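Local coordinates for protein laccase (Botrytis aclada, PDB 3SQR) that oxidises phenolic substrates such as hydroquinones at the expense of dioxygen, which it reduces to water with bound copper, and probably acts in lignin breakdown, at residues Lys262-Leu267 with Arg310-Val315; Trp462-Leu467 with Cys526-His531; Gly120-Trp125 with Leu153-Gln158. All blocks are in the same frame, centred on the assembly; numbering follows the deposited sequence.

Interaction 1 (Lys262-Leu267 with Arg310-Val315); sequences KYRLRL and RYDVIV
The guanidinium of Arg264 receives Asp312 at its edge and its strand mate Arg266 on one face. Asp312 OD2 lies almost in the Arg264 plane, 2.8 Å from Arg264 NE and 2.9 Å from Arg264 NH2, a side-on grip in which both N-H groups converge on a single oxygen. The carboxylate is turned 72° against that plane, and both donors reach OD2 from the same side of it. Arg266 NH2 sits over the centre of the Arg264 group, while Arg264 NE lies over the centre of the Arg266 group, so two like-charged groups lie face to face. Asp312, together with Asp196, which pairs with Arg266 NH2, probably eases their repulsion. Arg266 NH1 is 3.3 Å from Asp312 OD2, a purely ionic contact: no N-H of it points at that oxygen, and Thr164 OG1 bonds both to NH1 and to OD2. Arg264 reaches this position with CG anti to the backbone N (chi1 176°) and an extended chain, whose CB also carries Ile314 CD1 at 3.6 Å.

On the other face of the sheet the contact is hydrocarbon. Val313 CG2 meets Leu265 CB at 3.8 Å and Leu267 CD1 at 4.0 Å, and Val315 CG2 approaches Leu265 CD2. Six backbone hydrogen bonds, paired at Tyr263-Val315, Leu265-Val313 and Leu267-Tyr311, set this antiparallel register.

In this cupredoxin-like domain the buried salt-bridge network and the apolar layer lie on opposite faces of one sheet. Strand 195-205 flanks Lys262-Leu267, strand 285-290 flanks Arg310-Val315, and Leu303 of strand 303-305 packs on the apolar face.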
loop_
_atom_site.group_PDB
_atom_site.type_symbol
_atom_site.label_atom_id
_atom_site.label_comp_id
_atom_site.label_asym_id
_atom_site.label_seq_id
_atom_site.Cartn_x
_atom_site.Cartn_y
_atom_site.Cartn_z
ATOM N N LYS A 262 -26.638 4.876 2.879
ATOM C CA LYS A 262 -25.322 5.334 2.402
ATOM C C LYS A 262 -24.240 4.438 3.021
ATOM O O LYS A 262 -24.212 4.227 4.239
ATOM C CB LYS A 262 -25.082 6.779 2.741
ATOM C CG LYS A 262 -25.985 7.769 2.008
ATOM C CD LYS A 262 -25.652 9.133 2.585
ATOM C CE LYS A 262 -26.408 10.266 1.915
ATOM N NZ LYS A 262 -26.181 11.520 2.716
ATOM N N TYR A 263 -23.377 3.914 2.165
ATOM C CA TYR A 263 -22.348 2.941 2.535
ATOM C C TYR A 263 -20.976 3.544 2.298
ATOM O O TYR A 263 -20.706 4.120 1.284
ATOM C CB TYR A 263 -22.431 1.697 1.705
ATOM C CG TYR A 263 -23.700 0.960 1.955
ATOM C CD1 TYR A 263 -23.790 0.070 2.982
ATOM C CD2 TYR A 263 -24.815 1.149 1.130
ATOM C CE1 TYR A 263 -24.937 -0.595 3.280
ATOM C CE2 TYR A 263 -25.978 0.446 1.399
ATOM C CZ TYR A 263 -26.042 -0.415 2.454
ATOM O OH TYR A 263 -27.195 -1.154 2.755
ATOM N N ARG A 264 -20.113 3.374 3.287
ATOM C CA ARG A 264 -18.685 3.638 3.132
ATOM C C ARG A 264 -17.981 2.333 2.717
ATOM O O ARG A 264 -18.129 1.275 3.328
ATOM C CB ARG A 264 -18.125 4.139 4.457
ATOM C CG ARG A 264 -16.631 4.351 4.401
ATOM C CD ARG A 264 -16.181 4.891 5.709
ATOM N NE ARG A 264 -14.830 5.414 5.610
ATOM C CZ ARG A 264 -14.322 6.237 6.522
ATOM N NH1 ARG A 264 -15.045 6.668 7.562
ATOM N NH2 ARG A 264 -13.079 6.647 6.383
ATOM N N LEU A 265 -17.330 2.403 1.586
ATOM C CA LEU A 265 -16.500 1.291 1.034
ATOM C C LEU A 265 -15.068 1.766 1.073
ATOM O O LEU A 265 -14.757 2.862 0.675
ATOM C CB LEU A 265 -16.838 1.024 -0.416
ATOM C CG LEU A 265 -18.179 0.344 -0.737
ATOM C CD1 LEU A 265 -19.394 0.971 -0.058
ATOM C CD2 LEU A 265 -18.301 0.208 -2.284
ATOM N N ARG A 266 -14.179 0.853 1.421
ATOM C CA ARG A 266 -12.770 1.239 1.625
ATOM C C ARG A 266 -11.968 0.429 0.651
ATOM O O ARG A 266 -11.815 -0.758 0.831
ATOM C CB ARG A 266 -12.391 0.970 3.064
ATOM C CG ARG A 266 -13.261 1.670 4.116
ATOM C CD ARG A 266 -12.864 1.187 5.467
ATOM N NE ARG A 266 -13.543 1.795 6.578
ATOM C CZ ARG A 266 -13.079 2.806 7.316
ATOM N NH1 ARG A 266 -11.946 3.392 7.013
ATOM N NH2 ARG A 266 -13.785 3.256 8.347
ATOM N N LEU A 267 -11.539 1.087 -0.409
ATOM C CA LEU A 267 -10.974 0.440 -1.543
ATOM C C LEU A 267 -9.473 0.444 -1.424
ATOM O O LEU A 267 -8.873 1.484 -1.183
ATOM C CB LEU A 267 -11.387 1.132 -2.815
ATOM C CG LEU A 267 -12.928 1.267 -2.954
ATOM C CD1 LEU A 267 -13.292 2.216 -4.113
ATOM C CD2 LEU A 267 -13.562 -0.112 -3.103
ATOM N N ARG A 310 -5.371 3.777 -1.385
ATOM C CA ARG A 310 -6.647 3.548 -0.781
ATOM C C ARG A 310 -7.486 4.685 -1.174
ATOM O O ARG A 310 -6.976 5.769 -1.374
ATOM C CB ARG A 310 -6.624 3.464 0.765
ATOM C CG ARG A 310 -5.911 2.245 1.265
ATOM C CD ARG A 310 -4.439 2.430 1.287
ATOM N NE ARG A 310 -4.068 3.351 2.331
ATOM C CZ ARG A 310 -2.940 4.072 2.361
ATOM N NH1 ARG A 310 -2.100 4.074 1.351
ATOM N NH2 ARG A 310 -2.698 4.832 3.418
ATOM N N TYR A 311 -8.772 4.401 -1.313
ATOM C CA TYR A 311 -9.782 5.452 -1.357
ATOM C C TYR A 311 -10.912 5.030 -0.497
ATOM O O TYR A 311 -11.327 3.849 -0.497
ATOM C CB TYR A 311 -10.259 5.657 -2.774
ATOM C CG TYR A 311 -9.304 6.403 -3.649
ATOM C CD1 TYR A 311 -9.226 7.790 -3.614
ATOM C CD2 TYR A 311 -8.438 5.722 -4.482
ATOM C CE1 TYR A 311 -8.363 8.459 -4.428
ATOM C CE2 TYR A 311 -7.573 6.392 -5.316
ATOM C CZ TYR A 311 -7.528 7.754 -5.283
ATOM O OH TYR A 311 -6.695 8.410 -6.087
ATOM N N ASP A 312 -11.523 6.011 0.145
ATOM C CA ASP A 312 -12.735 5.784 0.864
ATOM C C ASP A 312 -13.777 6.496 -0.009
ATOM O O ASP A 312 -13.577 7.637 -0.443
ATOM C CB ASP A 312 -12.772 6.406 2.236
ATOM C CG ASP A 312 -11.950 5.665 3.253
ATOM O OD1 ASP A 312 -10.751 5.835 3.169
ATOM O OD2 ASP A 312 -12.488 4.947 4.123
ATOM N N VAL A 313 -14.834 5.748 -0.288
ATOM C CA VAL A 313 -15.991 6.301 -1.026
ATOM C C VAL A 313 -17.285 6.003 -0.308
ATOM O O VAL A 313 -17.466 5.026 0.363
ATOM C CB VAL A 313 -16.027 5.740 -2.476
ATOM C CG1 VAL A 313 -14.689 5.993 -3.190
ATOM C CG2 VAL A 313 -16.346 4.193 -2.430
ATOM N N ILE A 314 -18.245 6.900 -0.519
ATOM C CA ILE A 314 -19.554 6.716 0.024
ATOM C C ILE A 314 -20.430 6.458 -1.197
ATOM O O ILE A 314 -20.321 7.174 -2.196
ATOM C CB ILE A 314 -20.085 7.955 0.718
ATOM C CG1 ILE A 314 -19.255 8.293 1.944
ATOM C CG2 ILE A 314 -21.564 7.708 1.212
ATOM C CD1 ILE A 314 -19.042 7.200 2.909
ATOM N N VAL A 315 -21.212 5.392 -1.097
ATOM C CA VAL A 315 -22.096 5.018 -2.216
ATOM C C VAL A 315 -23.501 4.985 -1.600
ATOM O O VAL A 315 -23.751 4.258 -0.621
ATOM C CB VAL A 315 -21.786 3.702 -2.836
ATOM C CG1 VAL A 315 -22.719 3.537 -4.078
ATOM C CG2 VAL A 315 -20.354 3.652 -3.314
#

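Interaction 2 (Trp462-Leu467 with Cys526-His531); sequences WHPIHL and CHIAWH. With CU (copper (II) ion), chain D; CU (copper (II) ion), chain F.
Ile465 and Cys526 form an antiparallel non-hydrogen-bonded pair, beside which His527 N donates to Pro464 O (2.8 Å) just where the second segment leaves its strand and turns toward a short helix. This junction brings together three side chains that bind one copper ion: His463 ND1 and His531 ND1, each 2.0 Å from the metal, and Cys526 SG at 2.2 Å. It is the type 1 site of a multicopper oxidase. The two imidazoles meet rim to rim with planes 49° apart, each turning a nitrogen to the ion, and the sulfur stands at the edge of the His463 ring.

Cys526 SG, which its torsion anti to the backbone N (chi1 -180°) aims at the copper, also accepts a hydrogen bond from Ile528 N at 3.4 Å, which would be expected to draw some electron density from the thiolate. Ile528 brings hydrocarbon close to the ion: its CD1 lies 3.5 Å from the copper, its CG2 covers one face of the His531 ring, and Pro464 CD packs on Ile528 CG1 at 3.6 Å.

His527 turns its ring away from that copper to a second, which NE2 binds at 2.1 Å in a site completed by His126 and His168. The His527 and His466 side chains lie side by side, pointing the same way, with their rings oblique and His527 CD2 3.8 Å from His466 CB; His466 serves another copper of the cluster. With His525, a ligand of that same copper, Cys526 and His527 make the His-Cys-His motif through which laccases are thought to pass electrons from type 1 copper to the trinuclear cluster.

Strand 463-467 lies between strands 520-526 and 501-504, Val501 touching Pro464 and His466, while the helix 529-533 sends Trp530 against helix 210-217.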
loop_
_atom_site.group_PDB
_atom_site.type_symbol
_atom_site.label_atom_id
_atom_site.label_comp_id
_atom_site.label_asym_id
_atom_site.label_seq_id
_atom_site.Cartn_x
_atom_site.Cartn_y
_atom_site.Cartn_z
ATOM N N TRP A 462 3.432 3.688 -15.363
ATOM C CA TRP A 462 3.045 4.572 -14.228
ATOM C C TRP A 462 3.297 3.857 -12.888
ATOM O O TRP A 462 2.538 2.928 -12.534
ATOM C CB TRP A 462 1.563 4.962 -14.351
ATOM C CG TRP A 462 1.312 5.913 -15.448
ATOM C CD1 TRP A 462 1.522 5.700 -16.774
ATOM C CD2 TRP A 462 0.795 7.250 -15.331
ATOM N NE1 TRP A 462 1.132 6.800 -17.499
ATOM C CE2 TRP A 462 0.715 7.779 -16.634
ATOM C CE3 TRP A 462 0.392 8.036 -14.255
ATOM C CZ2 TRP A 462 0.254 9.069 -16.894
ATOM C CZ3 TRP A 462 -0.078 9.348 -14.513
ATOM C CH2 TRP A 462 -0.140 9.835 -15.822
ATOM N N HIS A 463 4.399 4.205 -12.213
ATOM C CA HIS A 463 4.918 3.482 -11.056
ATOM C C HIS A 463 4.297 4.037 -9.780
ATOM O O HIS A 463 4.404 5.235 -9.525
ATOM C CB HIS A 463 6.448 3.589 -10.921
ATOM C CG HIS A 463 7.199 3.125 -12.126
ATOM N ND1 HIS A 463 7.659 1.838 -12.257
ATOM C CD2 HIS A 463 7.561 3.778 -13.265
ATOM C CE1 HIS A 463 8.256 1.698 -13.439
ATOM N NE2 HIS A 463 8.247 2.873 -14.045
ATOM N N PRO A 464 3.582 3.187 -9.012
ATOM C CA PRO A 464 2.985 3.657 -7.743
ATOM C C PRO A 464 4.060 3.846 -6.682
ATOM O O PRO A 464 4.644 2.876 -6.177
ATOM C CB PRO A 464 2.032 2.533 -7.377
ATOM C CG PRO A 464 2.706 1.280 -7.998
ATOM C CD PRO A 464 3.267 1.770 -9.290
ATOM N N ILE A 465 4.380 5.096 -6.390
ATOM C CA ILE A 465 5.550 5.333 -5.531
ATOM C C ILE A 465 4.999 5.541 -4.127
ATOM O O ILE A 465 4.094 6.381 -3.908
ATOM C CB ILE A 465 6.280 6.634 -5.963
ATOM C CG1 ILE A 465 6.779 6.480 -7.400
ATOM C CG2 ILE A 465 7.388 6.999 -4.948
ATOM C CD1 ILE A 465 7.782 5.346 -7.572
ATOM N N HIS A 466 5.531 4.758 -3.199
ATOM C CA HIS A 466 5.145 4.801 -1.810
ATOM C C HIS A 466 6.308 5.379 -1.013
ATOM O O HIS A 466 7.448 4.908 -1.149
ATOM C CB HIS A 466 4.888 3.376 -1.327
ATOM C CG HIS A 466 4.625 3.292 0.144
ATOM N ND1 HIS A 466 4.983 2.200 0.922
ATOM C CD2 HIS A 466 3.951 4.132 0.949
ATOM C CE1 HIS A 466 4.616 2.441 2.163
ATOM N NE2 HIS A 466 3.985 3.601 2.198
ATOM N N LEU A 467 6.008 6.361 -0.179
ATOM C CA LEU A 467 6.972 6.925 0.770
ATOM C C LEU A 467 6.607 6.507 2.183
ATOM O O LEU A 467 5.504 6.694 2.606
ATOM C CB LEU A 467 6.926 8.461 0.729
ATOM C CG LEU A 467 7.809 9.195 1.788
ATOM C CD1 LEU A 467 9.275 8.851 1.672
ATOM C CD2 LEU A 467 7.719 10.724 1.661
ATOM N N CYS A 526 8.776 1.982 -5.705
ATOM C CA CYS A 526 7.640 1.530 -6.502
ATOM C C CYS A 526 6.988 0.345 -5.778
ATOM O O CYS A 526 7.691 -0.571 -5.291
ATOM C CB CYS A 526 8.104 1.081 -7.884
ATOM S SG CYS A 526 6.723 0.553 -8.822
ATOM N N HIS A 527 5.667 0.366 -5.697
ATOM C CA HIS A 527 4.908 -0.650 -4.988
ATOM C C HIS A 527 4.505 -1.801 -5.902
ATOM O O HIS A 527 3.831 -2.769 -5.447
ATOM C CB HIS A 527 3.623 -0.040 -4.342
ATOM C CG HIS A 527 3.302 -0.598 -2.984
ATOM N ND1 HIS A 527 3.037 -1.926 -2.794
ATOM C CD2 HIS A 527 3.172 -0.004 -1.758
ATOM C CE1 HIS A 527 2.775 -2.139 -1.515
ATOM N NE2 HIS A 527 2.869 -0.997 -0.851
ATOM N N ILE A 528 4.917 -1.760 -7.172
ATOM C CA ILE A 528 4.779 -2.938 -8.032
ATOM C C ILE A 528 5.832 -3.918 -7.482
ATOM O O ILE A 528 7.027 -3.590 -7.442
ATOM C CB ILE A 528 5.019 -2.612 -9.500
ATOM C CG1 ILE A 528 3.918 -1.719 -10.068
ATOM C CG2 ILE A 528 5.154 -3.967 -10.314
ATOM C CD1 ILE A 528 4.228 -1.104 -11.476
ATOM N N ALA A 529 5.387 -5.050 -6.953
ATOM C CA ALA A 529 6.246 -5.879 -6.179
ATOM C C ALA A 529 7.461 -6.315 -6.978
ATOM O O ALA A 529 8.552 -6.333 -6.431
ATOM C CB ALA A 529 5.473 -7.132 -5.597
ATOM N N TRP A 530 7.264 -6.649 -8.257
ATOM C CA TRP A 530 8.413 -6.973 -9.091
ATOM C C TRP A 530 9.417 -5.850 -9.135
ATOM O O TRP A 530 10.619 -6.149 -9.046
ATOM C CB TRP A 530 8.012 -7.340 -10.501
ATOM C CG TRP A 530 6.885 -8.319 -10.612
ATOM C CD1 TRP A 530 5.705 -8.119 -11.209
ATOM C CD2 TRP A 530 6.887 -9.681 -10.164
ATOM N NE1 TRP A 530 4.955 -9.258 -11.178
ATOM C CE2 TRP A 530 5.686 -10.237 -10.566
ATOM C CE3 TRP A 530 7.856 -10.505 -9.571
ATOM C CZ2 TRP A 530 5.369 -11.575 -10.327
ATOM C CZ3 TRP A 530 7.547 -11.804 -9.325
ATOM C CH2 TRP A 530 6.300 -12.315 -9.701
ATOM N N HIS A 531 8.942 -4.605 -9.246
ATOM C CA HIS A 531 9.835 -3.446 -9.394
ATOM C C HIS A 531 10.561 -3.169 -8.099
ATOM O O HIS A 531 11.770 -2.932 -8.100
ATOM C CB HIS A 531 9.056 -2.223 -9.863
ATOM C CG HIS A 531 8.476 -2.392 -11.238
ATOM N ND1 HIS A 531 7.779 -1.413 -11.880
ATOM C CD2 HIS A 531 8.471 -3.461 -12.078
ATOM C CE1 HIS A 531 7.393 -1.848 -13.066
ATOM N NE2 HIS A 531 7.824 -3.089 -13.217
HETATM CU CU CU D . 7.412 0.341 -10.939
HETATM CU CU CU F . 2.493 -0.929 1.207
#

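Interaction 3 (Gly120-Trp125 with Leu153-Gln158); sequences GTSIHW and LTYKFQ
Trp125 and Phe157 interlock in the layer between two sheets: Phe157 drives its tip, CZ and CE1, onto one face of the indole, the rings oblique and CZ lying 3.4 Å from Trp125 CG. Ile123 CG2 presses on the opposite face toward its rim, so the indole is a slab clasped between an aromatic tip and a methyl group. Phe157 reaches it with CG between the backbone N and the carbonyl carbon (chi1 54°), the crowded position.

The long edge of the same indole forms the next bump. NE1 and CZ2 of Trp125 face the Tyr155 ring in an offset edge-to-face pair, planes 69° apart, with Trp125 NE1 3.4 Å from Tyr155 CD2 and Trp125 CZ2 3.6 Å from Tyr155 CG. Leu153 CG lies over the other face of Tyr155, toward its rim. The tyrosine's far end then docks on backbone, its OH accepting a nearly straight hydrogen bond from Ile123 N (3.0 Å, 173°) and bonding also to Gln144.

A bulky aromatic cluster can thus bridge two strands that share no backbone bonds. It packs on one side of strand 123-125, while His124, probably a type 2 copper ligand, leaves on the other. That strand, outermost beside strand 163-169, and strand 152-158, outermost in the other sheet beside strand 107-114, run nearly parallel with segment axes 9.9 Å apart at closest approach; Ile110 and Val112 extend the packing around Trp125 and Tyr155.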
loop_
_atom_site.group_PDB
_atom_site.type_symbol
_atom_site.label_atom_id
_atom_site.label_comp_id
_atom_site.label_asym_id
_atom_site.label_seq_id
_atom_site.Cartn_x
_atom_site.Cartn_y
_atom_site.Cartn_z
ATOM N N GLY A 120 12.488 -15.408 6.272
ATOM C CA GLY A 120 12.257 -14.345 7.231
ATOM C C GLY A 120 10.915 -13.678 6.872
ATOM O O GLY A 120 10.333 -13.957 5.860
ATOM N N THR A 121 10.530 -12.719 7.689
ATOM C CA THR A 121 9.390 -11.875 7.334
ATOM C C THR A 121 9.549 -10.558 8.102
ATOM O O THR A 121 10.315 -10.417 9.009
ATOM C CB THR A 121 8.076 -12.560 7.613
ATOM O OG1 THR A 121 7.012 -11.862 6.903
ATOM C CG2 THR A 121 7.746 -12.596 9.129
ATOM N N SER A 122 8.721 -9.581 7.778
ATOM C CA SER A 122 8.855 -8.270 8.342
ATOM C C SER A 122 7.594 -7.573 7.922
ATOM O O SER A 122 7.331 -7.541 6.732
ATOM C CB SER A 122 9.994 -7.532 7.671
ATOM O OG SER A 122 10.186 -6.335 8.365
ATOM N N ILE A 123 6.852 -7.014 8.866
ATOM C CA ILE A 123 5.499 -6.535 8.573
ATOM C C ILE A 123 5.468 -5.050 8.662
ATOM O O ILE A 123 5.813 -4.481 9.705
ATOM C CB ILE A 123 4.480 -7.105 9.544
ATOM C CG1 ILE A 123 4.618 -8.605 9.648
ATOM C CG2 ILE A 123 2.989 -6.691 9.126
ATOM C CD1 ILE A 123 4.641 -9.417 8.387
ATOM N N HIS A 124 5.008 -4.436 7.567
ATOM C CA HIS A 124 4.861 -3.015 7.425
ATOM C C HIS A 124 3.354 -2.613 7.542
ATOM O O HIS A 124 2.467 -3.273 7.095
ATOM C CB HIS A 124 5.436 -2.550 6.094
ATOM C CG HIS A 124 5.116 -1.134 5.757
ATOM N ND1 HIS A 124 5.606 -0.073 6.493
ATOM C CD2 HIS A 124 4.428 -0.594 4.719
ATOM C CE1 HIS A 124 5.138 1.059 5.979
ATOM N NE2 HIS A 124 4.446 0.773 4.887
ATOM N N TRP A 125 3.164 -1.482 8.171
ATOM C CA TRP A 125 1.821 -0.927 8.481
ATOM C C TRP A 125 1.710 0.242 7.519
ATOM O O TRP A 125 2.325 1.301 7.715
ATOM C CB TRP A 125 1.762 -0.562 9.980
ATOM C CG TRP A 125 2.474 -1.599 10.793
ATOM C CD1 TRP A 125 3.808 -1.578 11.192
ATOM C CD2 TRP A 125 1.963 -2.858 11.207
ATOM N NE1 TRP A 125 4.105 -2.745 11.807
ATOM C CE2 TRP A 125 3.020 -3.566 11.785
ATOM C CE3 TRP A 125 0.716 -3.511 11.045
ATOM C CZ2 TRP A 125 2.892 -4.844 12.218
ATOM C CZ3 TRP A 125 0.582 -4.807 11.477
ATOM C CH2 TRP A 125 1.665 -5.473 12.089
ATOM N N LEU A 153 8.319 -10.813 16.856
ATOM C CA LEU A 153 8.638 -9.433 17.037
ATOM C C LEU A 153 7.348 -8.768 17.360
ATOM O O LEU A 153 6.426 -8.933 16.597
ATOM C CB LEU A 153 9.188 -8.815 15.774
ATOM C CG LEU A 153 9.526 -7.338 15.868
ATOM C CD1 LEU A 153 10.396 -6.886 17.105
ATOM C CD2 LEU A 153 10.140 -6.915 14.508
ATOM N N THR A 154 7.360 -8.012 18.453
ATOM C CA THR A 154 6.175 -7.219 18.872
ATOM C C THR A 154 6.307 -5.789 18.369
ATOM O O THR A 154 7.108 -5.010 18.840
ATOM C CB THR A 154 5.988 -7.275 20.378
ATOM O OG1 THR A 154 5.844 -8.657 20.763
ATOM C CG2 THR A 154 4.706 -6.439 20.813
ATOM N N TYR A 155 5.440 -5.430 17.435
ATOM C CA TYR A 155 5.406 -4.086 16.913
ATOM C C TYR A 155 4.537 -3.253 17.827
ATOM O O TYR A 155 3.490 -3.695 18.264
ATOM C CB TYR A 155 4.868 -4.089 15.496
ATOM C CG TYR A 155 5.750 -4.800 14.462
ATOM C CD1 TYR A 155 5.750 -6.192 14.294
ATOM C CD2 TYR A 155 6.591 -4.080 13.659
ATOM C CE1 TYR A 155 6.517 -6.815 13.346
ATOM C CE2 TYR A 155 7.342 -4.677 12.724
ATOM C CZ TYR A 155 7.343 -6.038 12.548
ATOM O OH TYR A 155 8.123 -6.604 11.549
ATOM N N LYS A 156 5.027 -2.074 18.145
ATOM C CA LYS A 156 4.302 -1.124 18.941
ATOM C C LYS A 156 4.269 0.210 18.323
ATOM O O LYS A 156 5.329 0.799 18.082
ATOM C CB LYS A 156 4.953 -1.059 20.347
ATOM C CG LYS A 156 4.841 -2.373 21.126
ATOM C CD LYS A 156 5.408 -2.167 22.582
ATOM C CE LYS A 156 5.371 -3.455 23.425
ATOM N NZ LYS A 156 5.334 -3.119 24.940
ATOM N N PHE A 157 3.062 0.800 18.133
ATOM C CA PHE A 157 2.990 2.080 17.611
ATOM C C PHE A 157 1.644 2.654 17.918
ATOM O O PHE A 157 0.723 1.895 18.210
ATOM C CB PHE A 157 3.283 2.161 16.111
ATOM C CG PHE A 157 2.449 1.259 15.272
ATOM C CD1 PHE A 157 2.855 -0.032 15.021
ATOM C CD2 PHE A 157 1.235 1.676 14.742
ATOM C CE1 PHE A 157 2.117 -0.890 14.213
ATOM C CE2 PHE A 157 0.488 0.781 13.938
ATOM C CZ PHE A 157 0.972 -0.503 13.664
ATOM N N GLN A 158 1.606 3.963 17.986
ATOM C CA GLN A 158 0.349 4.674 18.047
ATOM C C GLN A 158 -0.191 4.958 16.683
ATOM O O GLN A 158 0.537 5.349 15.748
ATOM C CB GLN A 158 0.469 6.007 18.819
ATOM C CG GLN A 158 -0.831 6.627 19.179
ATOM C CD GLN A 158 -0.661 7.810 20.103
ATOM O OE1 GLN A 158 0.387 8.471 20.068
ATOM N NE2 GLN A 158 -1.710 8.117 20.918
#

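In the fold
The three contacts fall in three successive multicopper oxidase family regions; the copper ligands here come from the first and third, with the second packed against them. Interactions 2 and 3 touch where the first and third regions meet: His466 CE1, of the trinuclear cluster, lies 3.2 Å from NE2 of His124, probably a ligand of it, although the centres of interactions 2 and 3 are 21 Å apart. Trp125 of interaction 3 is about 9 Å from a copper ion at the nearest atoms. Interaction 1 approaches interaction 2 to about 6 Å and interaction 3 to about 7 Å between nearest atoms. Its Arg310 side chain is about 3 Å from that of His126, a ligand of the copper held by His527, and about 7 Å from a copper.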